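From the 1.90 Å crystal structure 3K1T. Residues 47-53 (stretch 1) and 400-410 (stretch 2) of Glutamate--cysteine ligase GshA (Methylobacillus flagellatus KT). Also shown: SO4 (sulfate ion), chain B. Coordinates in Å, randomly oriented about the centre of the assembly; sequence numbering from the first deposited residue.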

# COMPACT_ATOMS: atom_id res chain seq x y z
N SER A 47 -7.94 -0.90 14.91
CA SER A 47 -8.53 -2.21 14.71
C SER A 47 -10.01 -2.17 15.05
O SER A 47 -10.44 -1.41 15.95
CB SER A 47 -7.83 -3.30 15.52
OG SER A 47 -7.99 -3.13 16.90
N VAL A 48 -10.81 -2.95 14.30
CA VAL A 48 -12.23 -3.00 14.55
C VAL A 48 -12.67 -4.46 14.67
O VAL A 48 -12.36 -5.27 13.77
CB VAL A 48 -13.04 -2.29 13.41
CG1 VAL A 48 -14.56 -2.50 13.60
CG2 VAL A 48 -12.71 -0.79 13.37
N ASP A 49 -13.33 -4.78 15.78
CA ASP A 49 -13.93 -6.08 16.04
C ASP A 49 -15.31 -6.12 15.39
O ASP A 49 -16.13 -5.21 15.65
CB ASP A 49 -14.16 -6.32 17.53
CG ASP A 49 -12.87 -6.44 18.35
OD1 ASP A 49 -11.76 -6.28 17.81
OD2 ASP A 49 -12.98 -6.73 19.58
N LEU A 50 -15.58 -7.16 14.59
CA LEU A 50 -16.89 -7.38 14.02
C LEU A 50 -17.53 -8.66 14.56
O LEU A 50 -16.83 -9.56 15.03
CB LEU A 50 -16.79 -7.53 12.50
CG LEU A 50 -16.09 -6.43 11.69
CD1 LEU A 50 -16.03 -6.87 10.19
CD2 LEU A 50 -16.80 -5.07 11.88
N ARG A 51 -18.85 -8.73 14.45
CA ARG A 51 -19.60 -9.97 14.62
C ARG A 51 -20.52 -10.22 13.43
O ARG A 51 -21.27 -9.33 13.00
CB ARG A 51 -20.36 -10.03 15.94
CG ARG A 51 -19.43 -10.24 17.13
CD ARG A 51 -20.23 -10.52 18.39
NE ARG A 51 -19.39 -11.14 19.39
CZ ARG A 51 -19.83 -11.64 20.53
NH1 ARG A 51 -21.11 -11.56 20.84
NH2 ARG A 51 -18.96 -12.22 21.37
N ASN A 52 -20.40 -11.43 12.90
CA ASN A 52 -21.24 -11.93 11.80
C ASN A 52 -22.28 -12.88 12.42
O ASN A 52 -21.96 -14.00 12.85
CB ASN A 52 -20.34 -12.63 10.80
CG ASN A 52 -21.08 -13.08 9.56
OD1 ASN A 52 -22.31 -13.06 9.53
ND2 ASN A 52 -20.35 -13.53 8.55
N ALA A 53 -23.52 -12.42 12.46
CA ALA A 53 -24.65 -13.14 13.04
C ALA A 53 -25.44 -13.87 11.94
O ALA A 53 -26.46 -14.51 12.22
CB ALA A 53 -25.56 -12.13 13.77
N ASN A 400 -15.32 -12.24 -0.99
CA ASN A 400 -16.48 -11.35 -0.88
C ASN A 400 -16.96 -11.15 0.56
O ASN A 400 -17.31 -10.01 0.95
CB ASN A 400 -17.58 -11.85 -1.83
CG ASN A 400 -17.22 -11.67 -3.27
OD1 ASN A 400 -16.41 -10.80 -3.61
ND2 ASN A 400 -17.83 -12.46 -4.15
N ARG A 401 -16.90 -12.21 1.37
CA ARG A 401 -17.10 -12.10 2.79
C ARG A 401 -16.08 -11.11 3.38
O ARG A 401 -16.45 -10.21 4.18
CB ARG A 401 -16.96 -13.48 3.46
CG ARG A 401 -16.93 -13.46 5.03
CD ARG A 401 -18.29 -13.50 5.64
NE ARG A 401 -18.95 -14.80 5.44
CZ ARG A 401 -18.83 -15.88 6.19
NH1 ARG A 401 -18.05 -15.88 7.26
NH2 ARG A 401 -19.49 -16.99 5.87
N PHE A 402 -14.81 -11.28 3.01
CA PHE A 402 -13.75 -10.43 3.58
C PHE A 402 -13.78 -9.01 3.06
O PHE A 402 -13.46 -8.07 3.80
CB PHE A 402 -12.36 -11.14 3.52
CG PHE A 402 -12.19 -12.10 4.65
CD1 PHE A 402 -12.77 -13.37 4.60
CD2 PHE A 402 -11.60 -11.70 5.83
CE1 PHE A 402 -12.70 -14.23 5.66
CE2 PHE A 402 -11.52 -12.57 6.91
CZ PHE A 402 -12.08 -13.83 6.82
N TYR A 403 -14.24 -8.82 1.82
CA TYR A 403 -14.50 -7.48 1.31
C TYR A 403 -15.56 -6.79 2.19
O TYR A 403 -15.38 -5.61 2.59
CB TYR A 403 -14.91 -7.45 -0.18
CG TYR A 403 -15.20 -6.06 -0.68
CD1 TYR A 403 -14.19 -5.10 -0.78
CD2 TYR A 403 -16.49 -5.67 -1.05
CE1 TYR A 403 -14.44 -3.82 -1.23
CE2 TYR A 403 -16.76 -4.35 -1.49
CZ TYR A 403 -15.73 -3.43 -1.57
OH TYR A 403 -15.97 -2.12 -2.00
N ALA A 404 -16.65 -7.51 2.49
CA ALA A 404 -17.69 -6.98 3.36
C ALA A 404 -17.14 -6.66 4.76
O ALA A 404 -17.45 -5.60 5.31
CB ALA A 404 -18.92 -7.94 3.46
N TYR A 405 -16.30 -7.52 5.32
CA TYR A 405 -15.66 -7.22 6.61
C TYR A 405 -14.87 -5.89 6.52
O TYR A 405 -14.93 -5.04 7.44
CB TYR A 405 -14.73 -8.35 7.06
CG TYR A 405 -15.40 -9.62 7.55
CD1 TYR A 405 -16.77 -9.76 7.54
CD2 TYR A 405 -14.64 -10.69 8.02
CE1 TYR A 405 -17.38 -10.96 8.00
CE2 TYR A 405 -15.25 -11.88 8.48
CZ TYR A 405 -16.62 -11.99 8.48
OH TYR A 405 -17.24 -13.15 8.92
N GLY A 406 -14.11 -5.73 5.45
CA GLY A 406 -13.30 -4.52 5.29
C GLY A 406 -14.12 -3.26 5.07
O GLY A 406 -13.71 -2.16 5.48
N VAL A 407 -15.28 -3.39 4.44
CA VAL A 407 -16.20 -2.25 4.29
C VAL A 407 -16.77 -1.79 5.67
O VAL A 407 -16.70 -0.61 6.04
CB VAL A 407 -17.33 -2.57 3.30
CG1 VAL A 407 -18.45 -1.51 3.40
CG2 VAL A 407 -16.81 -2.70 1.85
N VAL A 408 -17.28 -2.74 6.45
CA VAL A 408 -17.87 -2.39 7.73
C VAL A 408 -16.78 -1.87 8.68
O VAL A 408 -16.99 -0.91 9.42
CB VAL A 408 -18.64 -3.57 8.34
CG1 VAL A 408 -19.26 -3.18 9.72
CG2 VAL A 408 -19.76 -4.05 7.31
N ALA A 409 -15.59 -2.45 8.61
CA ALA A 409 -14.46 -1.94 9.42
C ALA A 409 -14.07 -0.52 9.08
O ALA A 409 -13.82 0.30 9.98
CB ALA A 409 -13.24 -2.85 9.32
N ARG A 410 -14.08 -0.19 7.79
CA ARG A 410 -13.83 1.18 7.35
C ARG A 410 -14.97 2.18 7.72
O ARG A 410 -14.70 3.34 7.96
CB ARG A 410 -13.48 1.22 5.87
CG ARG A 410 -12.04 0.68 5.57
CD ARG A 410 -11.75 0.77 4.10
NE ARG A 410 -12.55 -0.21 3.34
CZ ARG A 410 -12.87 -0.08 2.04
NH1 ARG A 410 -12.43 0.94 1.29
NH2 ARG A 410 -13.57 -1.01 1.44
S SO4 B . -6.72 -5.27 19.47
O1 SO4 B . -6.81 -6.71 19.47
O2 SO4 B . -6.39 -5.05 18.10
O3 SO4 B . -7.99 -4.65 19.79
O4 SO4 B . -5.65 -4.80 20.39

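Residues 400-410 form part of a longer helix, which packs against the strand 47-52. The two axes come within 8.8 Å and their N-to-C directions differ by 121°. The strand therefore runs obliquely to the helix, and its later residues meet the earlier turns. Val48, Leu50 and Asn52 point toward the helix. The alternate residues Ser47, Asp49 and Arg51 point away, as expected for an extended chain.

Asn400 makes no contact with the strand. Arg401 is the first residue to reach it. Its CA-to-CB bond points sideways, but the end of its side chain comes nearer. Asn52 ND2 lies over one face of the guanidinium, 3.5 Å from Arg401 NH1. Both groups are donors, so this is packing and not a hydrogen bond. Within the helix, Arg401 NH1 donates to Tyr405 OH at 3.3 Å, one turn on.

Phe402, Tyr403 and Ala404 do not touch the strand. Tyr405 does, and it is the polar centre of the contact. Its CB sets off sideways, yet the ring carries the hydroxyl to Asn52. Asn52 ND2 donates to Tyr405 OH at 3.2 Å, with a nearly straight N-H...acceptor angle of 169°. This is the only hydrogen bond between the two stretches. The amide nitrogen lies at the ring edge, near its plane. The hydroxyl thus accepts from both Arg401 and Asn52.

Tyr405 also packs against Leu50. Leu50 CD1 lies 3.7 Å from Tyr405 CB and 3.5 Å from Tyr405 O. Tyr405 O also accepts the helix hydrogen bond from Ala409 N at 2.9 Å.

Gly406 has no side chain and does not touch the strand. Val407 points away. Val408 points toward the strand and meets the other methyl of Leu50, with Leu50 CD2 3.8 Å from Val408 CG1. Leu50 thus touches Tyr405, Val408 and, more loosely, Ala409, and it has the largest area covered by the helix of any strand residue.

Ala409 meets Val48, although its own CA-to-CB bond points sideways. The backbones are closest here, with Val48 CA 5.7 Å from Ala409 CA. The small alanine side chain is consistent with this approach: Val48 CB is 4.1 Å from Ala409 CB, and Val48 CG2 is 3.7 Å from Ala409 O. Arg410 points away and makes no contact with the strand. Arg410 NE donates to Gly406 O at 3.1 Å.

The sulfate takes no part in this packing. Ser47 OG donates to sulfate O2 at 2.8 Å.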